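Local coordinates for protein mariner Mos1 transposase (Drosophila mauritiana, PDB 4MDB) that catalyses cut-and-paste transposition of the Mos1 element through a metal-dependent RNase H-like catalytic domain, captured here with magnesium and the inhibitor raltegravir, at residues S27-I32 and E211-C216; Y85-P90 and K188-W193. The protein carries 1 engineered substitution. All coordinates share one frame; numbering follows the deposited sequence.

Contact 1 of 2, residues S27-I32 and E211-C216; sequences SFLHRI and ERWEKC
In the turn between helix 6-25 and strand 32-42, the first strand of the RNase H-like core, Phe-28 and Leu-29 receive the indole of Trp-213 from helix 209-218. Three buried side chains make the contact, and it is wholly apolar. The six-membered ring of Trp-213 leads, and its CH2 lies 3.7 Å from CZ of Phe-28. The two side chains come from opposite directions, and their rings meet rim to rim, neither covering the other; the ring planes are inclined by only 21° and the centroids stand 6.0 Å apart. The same CH2 of Trp-213 is 4.0 Å from CD2 of Leu-29, a methyl that also sits over one face of the Phe-28 ring, near its rim. A single 3-10 turn spanning 29-31 brings the chain round into the central strand of the DD(E/D) transposase fold, with Arg-31 N bonded to Phe-28 O. Trp-213 extends from its helix with CG anti to the carbonyl carbon (chi1 -60°), which carries the indole across to the turn. Helix 6-25 borders the junction through Leu-19, which touches Trp-213, and Tyr-23, which touches Leu-29; Ile-125 of strand 125-127 packs on Phe-28.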
# COMPACT_ATOMS: atom_id res chain seq x y z
N SER A 27 11.01 6.44 15.65
CA SER A 27 10.29 6.50 14.38
C SER A 27 10.86 5.59 13.33
O SER A 27 12.07 5.58 13.13
CB SER A 27 10.23 7.91 13.81
OG SER A 27 9.55 7.92 12.60
N PHE A 28 10.01 4.87 12.59
CA PHE A 28 10.42 3.90 11.57
C PHE A 28 9.77 4.22 10.25
O PHE A 28 9.84 3.45 9.26
CB PHE A 28 10.03 2.51 12.00
CG PHE A 28 8.57 2.37 12.37
CD1 PHE A 28 8.11 2.61 13.69
CD2 PHE A 28 7.66 1.96 11.44
CE1 PHE A 28 6.81 2.43 14.04
CE2 PHE A 28 6.31 1.83 11.79
CZ PHE A 28 5.89 2.05 13.08
N LEU A 29 9.12 5.35 10.18
CA LEU A 29 8.30 5.62 9.02
C LEU A 29 9.04 5.75 7.69
O LEU A 29 8.50 5.45 6.61
CB LEU A 29 7.55 6.92 9.21
CG LEU A 29 6.67 7.03 10.43
CD1 LEU A 29 5.99 8.37 10.35
CD2 LEU A 29 5.68 5.90 10.61
N HIS A 30 10.31 6.16 7.77
CA HIS A 30 11.15 6.30 6.60
C HIS A 30 11.59 4.96 6.01
O HIS A 30 12.14 4.91 4.86
CB HIS A 30 12.40 7.12 6.98
CG HIS A 30 13.22 6.49 8.06
ND1 HIS A 30 12.80 6.43 9.37
CD2 HIS A 30 14.44 5.91 8.04
CE1 HIS A 30 13.73 5.84 10.10
NE2 HIS A 30 14.74 5.52 9.30
N ARG A 31 11.33 3.86 6.72
CA ARG A 31 11.63 2.55 6.20
C ARG A 31 10.39 1.81 5.69
O ARG A 31 10.49 0.67 5.28
CB ARG A 31 12.37 1.67 7.24
CG ARG A 31 13.60 2.39 7.70
CD ARG A 31 14.53 1.53 8.49
NE ARG A 31 14.10 1.23 9.85
CZ ARG A 31 13.74 0.03 10.27
NH1 ARG A 31 13.76 -1.01 9.47
NH2 ARG A 31 13.40 -0.13 11.54
N ILE A 32 9.22 2.44 5.67
CA ILE A 32 8.00 1.76 5.24
C ILE A 32 7.87 1.79 3.72
O ILE A 32 8.04 2.84 3.05
CB ILE A 32 6.74 2.46 5.83
CG1 ILE A 32 6.70 2.25 7.33
CG2 ILE A 32 5.50 1.91 5.19
CD1 ILE A 32 5.59 3.01 8.01
N GLU A 211 -0.80 10.31 13.21
CA GLU A 211 -1.97 11.08 13.54
C GLU A 211 -3.20 10.15 13.35
O GLU A 211 -4.13 10.17 14.19
CB GLU A 211 -2.06 12.33 12.67
CG GLU A 211 -3.49 12.78 12.37
CD GLU A 211 -3.54 14.07 11.57
OE1 GLU A 211 -4.17 15.03 12.09
OE2 GLU A 211 -3.00 14.11 10.42
N ARG A 212 -3.18 9.33 12.31
CA ARG A 212 -4.22 8.33 12.09
C ARG A 212 -4.27 7.33 13.24
O ARG A 212 -5.33 7.08 13.81
CB ARG A 212 -4.00 7.61 10.76
CG ARG A 212 -3.94 8.53 9.55
CD ARG A 212 -4.75 7.97 8.39
NE ARG A 212 -5.18 9.02 7.48
CZ ARG A 212 -6.43 9.17 7.05
NH1 ARG A 212 -7.38 8.34 7.45
NH2 ARG A 212 -6.73 10.16 6.22
N TRP A 213 -3.12 6.75 13.58
CA TRP A 213 -3.03 5.77 14.69
C TRP A 213 -3.65 6.40 15.96
O TRP A 213 -4.46 5.73 16.65
CB TRP A 213 -1.67 5.20 14.97
CG TRP A 213 -1.07 4.48 13.84
CD1 TRP A 213 -1.75 3.79 12.85
CD2 TRP A 213 0.32 4.42 13.45
NE1 TRP A 213 -0.87 3.27 11.95
CE2 TRP A 213 0.40 3.61 12.31
CE3 TRP A 213 1.49 4.83 14.03
CZ2 TRP A 213 1.60 3.33 11.70
CZ3 TRP A 213 2.66 4.55 13.42
CH2 TRP A 213 2.72 3.83 12.27
N GLU A 214 -3.29 7.66 16.22
CA GLU A 214 -3.77 8.37 17.46
C GLU A 214 -5.27 8.49 17.43
O GLU A 214 -5.92 8.30 18.46
CB GLU A 214 -3.11 9.75 17.58
CG GLU A 214 -2.92 10.12 19.03
CD GLU A 214 -1.48 10.37 19.43
OE1 GLU A 214 -0.67 9.40 19.57
OE2 GLU A 214 -1.18 11.57 19.68
N LYS A 215 -5.80 8.87 16.28
CA LYS A 215 -7.25 9.03 16.13
C LYS A 215 -7.98 7.71 16.34
O LYS A 215 -9.06 7.67 16.95
CB LYS A 215 -7.61 9.64 14.79
CG LYS A 215 -7.28 11.12 14.72
CD LYS A 215 -7.78 11.66 13.42
CE LYS A 215 -7.52 13.14 13.30
NZ LYS A 215 -7.90 13.49 11.90
N CYS A 216 -7.42 6.63 15.79
CA CYS A 216 -7.99 5.33 15.97
C CYS A 216 -8.03 4.92 17.40
O CYS A 216 -9.06 4.43 17.86
CB CYS A 216 -7.23 4.30 15.11
SG CYS A 216 -8.13 2.72 15.05

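Contact 2 of 2, residues Y85-P90 and K188-W193; sequences YELLKP and KWLDEW. Unlike the reference sequence in segment 85-90: Pro-90 (reference Arg).
Tyr-85 and Asp-191 meet through a short hydrogen bond in which the phenol OH of Tyr-85 donates to OD1 of Asp-191 at 2.6 Å. The acceptor oxygen lies at the edge of the tyrosine ring, in its plane, whereas the hydroxyl approaches from above the carboxylate, 53° out of that plane. Ring and carboxylate planes are steeply inclined to one another, and the two side chains cross at about a right angle. OD2 of Asp-191 is farther from the hydroxyl, at 3.8 Å, so one carboxylate oxygen does the gripping. Beside this polar tie, CD1 of Leu-190 comes to 4.0 Å from CE2 of Tyr-85 and to 4.2 Å from CD1 of Leu-87. Tyr-85 and Leu-87, two residues apart on the strand, both direct their side chains toward the helix, and one leucine methyl serves both.

This is helix-on-sheet packing in the RNase H-like fold: helix 183-196 lies against strand 81-87, the outermost on its side of the mixed sheet, and within them the axes of residues 85-87 and 188-193 run nearly antiparallel (157°), 10.8 Å apart at closest approach. Tyr-85 holds CG between its backbone N and carbonyl carbon (chi1 79°), a setting from which the ring extends to the helix and its hydroxyl to Asp-191. Further out, Phe-194 meets the tyrosine ring edge-to-face, and the carbonyl O of Lys-187 is a weak, secondary acceptor for the same hydroxyl. Leu-73 of the adjacent strand 69-78 touches both Tyr-85 and Leu-190, and Ile-40 of strand 32-42 also packs on Leu-190, extending the apolar layer across the sheet. On the helix itself, Lys-188 NZ forms a salt bridge with Glu-192 OE2, its hydrogen bond weak.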
# COMPACT_ATOMS: atom_id res chain seq x y z
N TYR A 85 5.06 -0.67 -10.04
CA TYR A 85 3.64 -1.07 -10.19
C TYR A 85 3.43 -1.98 -11.38
O TYR A 85 4.26 -2.04 -12.31
CB TYR A 85 2.74 0.16 -10.30
CG TYR A 85 2.68 0.86 -11.65
CD1 TYR A 85 3.56 1.89 -11.96
CD2 TYR A 85 1.72 0.51 -12.60
CE1 TYR A 85 3.49 2.55 -13.19
CE2 TYR A 85 1.67 1.13 -13.84
CZ TYR A 85 2.53 2.16 -14.13
OH TYR A 85 2.49 2.76 -15.36
N GLU A 86 2.34 -2.73 -11.29
CA GLU A 86 1.84 -3.54 -12.43
C GLU A 86 0.40 -3.22 -12.70
O GLU A 86 -0.39 -2.96 -11.78
CB GLU A 86 2.04 -5.02 -12.13
CG GLU A 86 3.47 -5.50 -12.04
CD GLU A 86 3.59 -6.98 -11.80
OE1 GLU A 86 2.52 -7.67 -11.80
OE2 GLU A 86 4.72 -7.48 -11.52
N LEU A 87 0.05 -3.23 -13.99
CA LEU A 87 -1.32 -3.11 -14.42
C LEU A 87 -1.63 -4.47 -15.07
O LEU A 87 -0.92 -4.97 -16.00
CB LEU A 87 -1.48 -1.91 -15.32
CG LEU A 87 -2.89 -1.48 -15.71
CD1 LEU A 87 -3.68 -0.80 -14.58
CD2 LEU A 87 -2.86 -0.62 -16.95
N LEU A 88 -2.58 -5.17 -14.50
CA LEU A 88 -2.82 -6.55 -14.91
C LEU A 88 -3.68 -6.50 -16.20
O LEU A 88 -4.39 -5.53 -16.46
CB LEU A 88 -3.49 -7.37 -13.81
CG LEU A 88 -2.68 -8.21 -12.80
CD1 LEU A 88 -1.32 -7.69 -12.43
CD2 LEU A 88 -3.45 -8.58 -11.53
N LYS A 89 -3.59 -7.58 -16.96
CA LYS A 89 -4.36 -7.69 -18.17
C LYS A 89 -5.82 -7.75 -17.80
O LYS A 89 -6.20 -8.31 -16.76
CB LYS A 89 -3.88 -8.89 -18.98
CG LYS A 89 -2.43 -8.72 -19.43
CD LYS A 89 -2.20 -9.10 -20.88
CE LYS A 89 -2.40 -10.60 -21.11
NZ LYS A 89 -1.42 -11.43 -20.33
N PRO A 90 -6.66 -7.15 -18.64
CA PRO A 90 -8.05 -6.94 -18.28
C PRO A 90 -8.75 -8.14 -17.69
O PRO A 90 -8.62 -9.25 -18.19
CB PRO A 90 -8.68 -6.48 -19.60
CG PRO A 90 -7.58 -5.67 -20.22
CD PRO A 90 -6.28 -6.32 -19.80
N LYS A 188 0.06 4.98 -19.45
CA LYS A 188 0.57 6.33 -19.61
C LYS A 188 -0.03 7.35 -18.63
O LYS A 188 0.67 8.21 -18.08
CB LYS A 188 0.30 6.88 -21.02
CG LYS A 188 1.04 8.22 -21.24
CD LYS A 188 2.50 7.95 -21.64
CE LYS A 188 3.48 8.91 -20.97
NZ LYS A 188 3.33 10.32 -21.45
N TRP A 189 -1.34 7.30 -18.45
CA TRP A 189 -1.95 8.20 -17.50
C TRP A 189 -1.29 7.99 -16.11
O TRP A 189 -0.91 8.96 -15.43
CB TRP A 189 -3.46 7.98 -17.41
CG TRP A 189 -4.08 8.95 -16.58
CD1 TRP A 189 -4.47 10.19 -16.93
CD2 TRP A 189 -4.38 8.81 -15.18
NE1 TRP A 189 -4.98 10.84 -15.85
CE2 TRP A 189 -4.93 10.01 -14.76
CE3 TRP A 189 -4.19 7.80 -14.25
CZ2 TRP A 189 -5.33 10.23 -13.45
CZ3 TRP A 189 -4.57 8.05 -12.92
CH2 TRP A 189 -5.12 9.20 -12.55
N LEU A 190 -1.10 6.72 -15.74
CA LEU A 190 -0.47 6.48 -14.39
C LEU A 190 0.96 6.93 -14.34
O LEU A 190 1.37 7.54 -13.38
CB LEU A 190 -0.59 5.01 -13.98
CG LEU A 190 -1.95 4.43 -13.73
CD1 LEU A 190 -1.86 2.96 -13.81
CD2 LEU A 190 -2.48 4.84 -12.37
N ASP A 191 1.76 6.61 -15.36
CA ASP A 191 3.14 7.13 -15.44
C ASP A 191 3.19 8.61 -15.24
O ASP A 191 3.95 9.09 -14.40
CB ASP A 191 3.82 6.76 -16.77
CG ASP A 191 4.15 5.30 -16.86
OD1 ASP A 191 4.25 4.64 -15.79
OD2 ASP A 191 4.28 4.80 -18.00
N GLU A 192 2.36 9.35 -15.96
CA GLU A 192 2.37 10.82 -15.84
C GLU A 192 1.88 11.32 -14.47
O GLU A 192 2.42 12.27 -13.92
CB GLU A 192 1.50 11.52 -16.90
CG GLU A 192 1.95 11.46 -18.34
CD GLU A 192 1.02 12.27 -19.25
OE1 GLU A 192 0.74 13.46 -18.92
OE2 GLU A 192 0.58 11.73 -20.30
N TRP A 193 0.85 10.67 -13.96
CA TRP A 193 0.16 11.12 -12.77
C TRP A 193 1.11 10.85 -11.61
O TRP A 193 1.33 11.71 -10.77
CB TRP A 193 -1.19 10.35 -12.58
CG TRP A 193 -2.00 10.88 -11.38
CD1 TRP A 193 -2.86 11.97 -11.35
CD2 TRP A 193 -1.98 10.38 -10.03
NE1 TRP A 193 -3.33 12.16 -10.08
CE2 TRP A 193 -2.80 11.21 -9.25
CE3 TRP A 193 -1.30 9.34 -9.41
CZ2 TRP A 193 -3.04 10.97 -7.88
CZ3 TRP A 193 -1.48 9.16 -8.03
CH2 TRP A 193 -2.36 9.94 -7.32

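Overall arrangement
Contacts 1 and 2 lie on opposite sides of the chain's centre, their own centres 28 Å apart and their nearest atoms about 14 Å, so they do not touch. In sequence, both segments of contact 2 fall between the two of contact 1. Strand 32-42 connects the regions: it starts at the turn of contact 1, packs against the helix of contact 2 and carries Asp-36, a ligand of both magnesium ions. Contact 2 is the one nearer the metal site, with the side chain of Tyr-85 about 11 Å from that of Asp-36 and the side chain of Leu-190 about 14 Å from a bound magnesium. Contact 1 lies away from the metal and raltegravir sites.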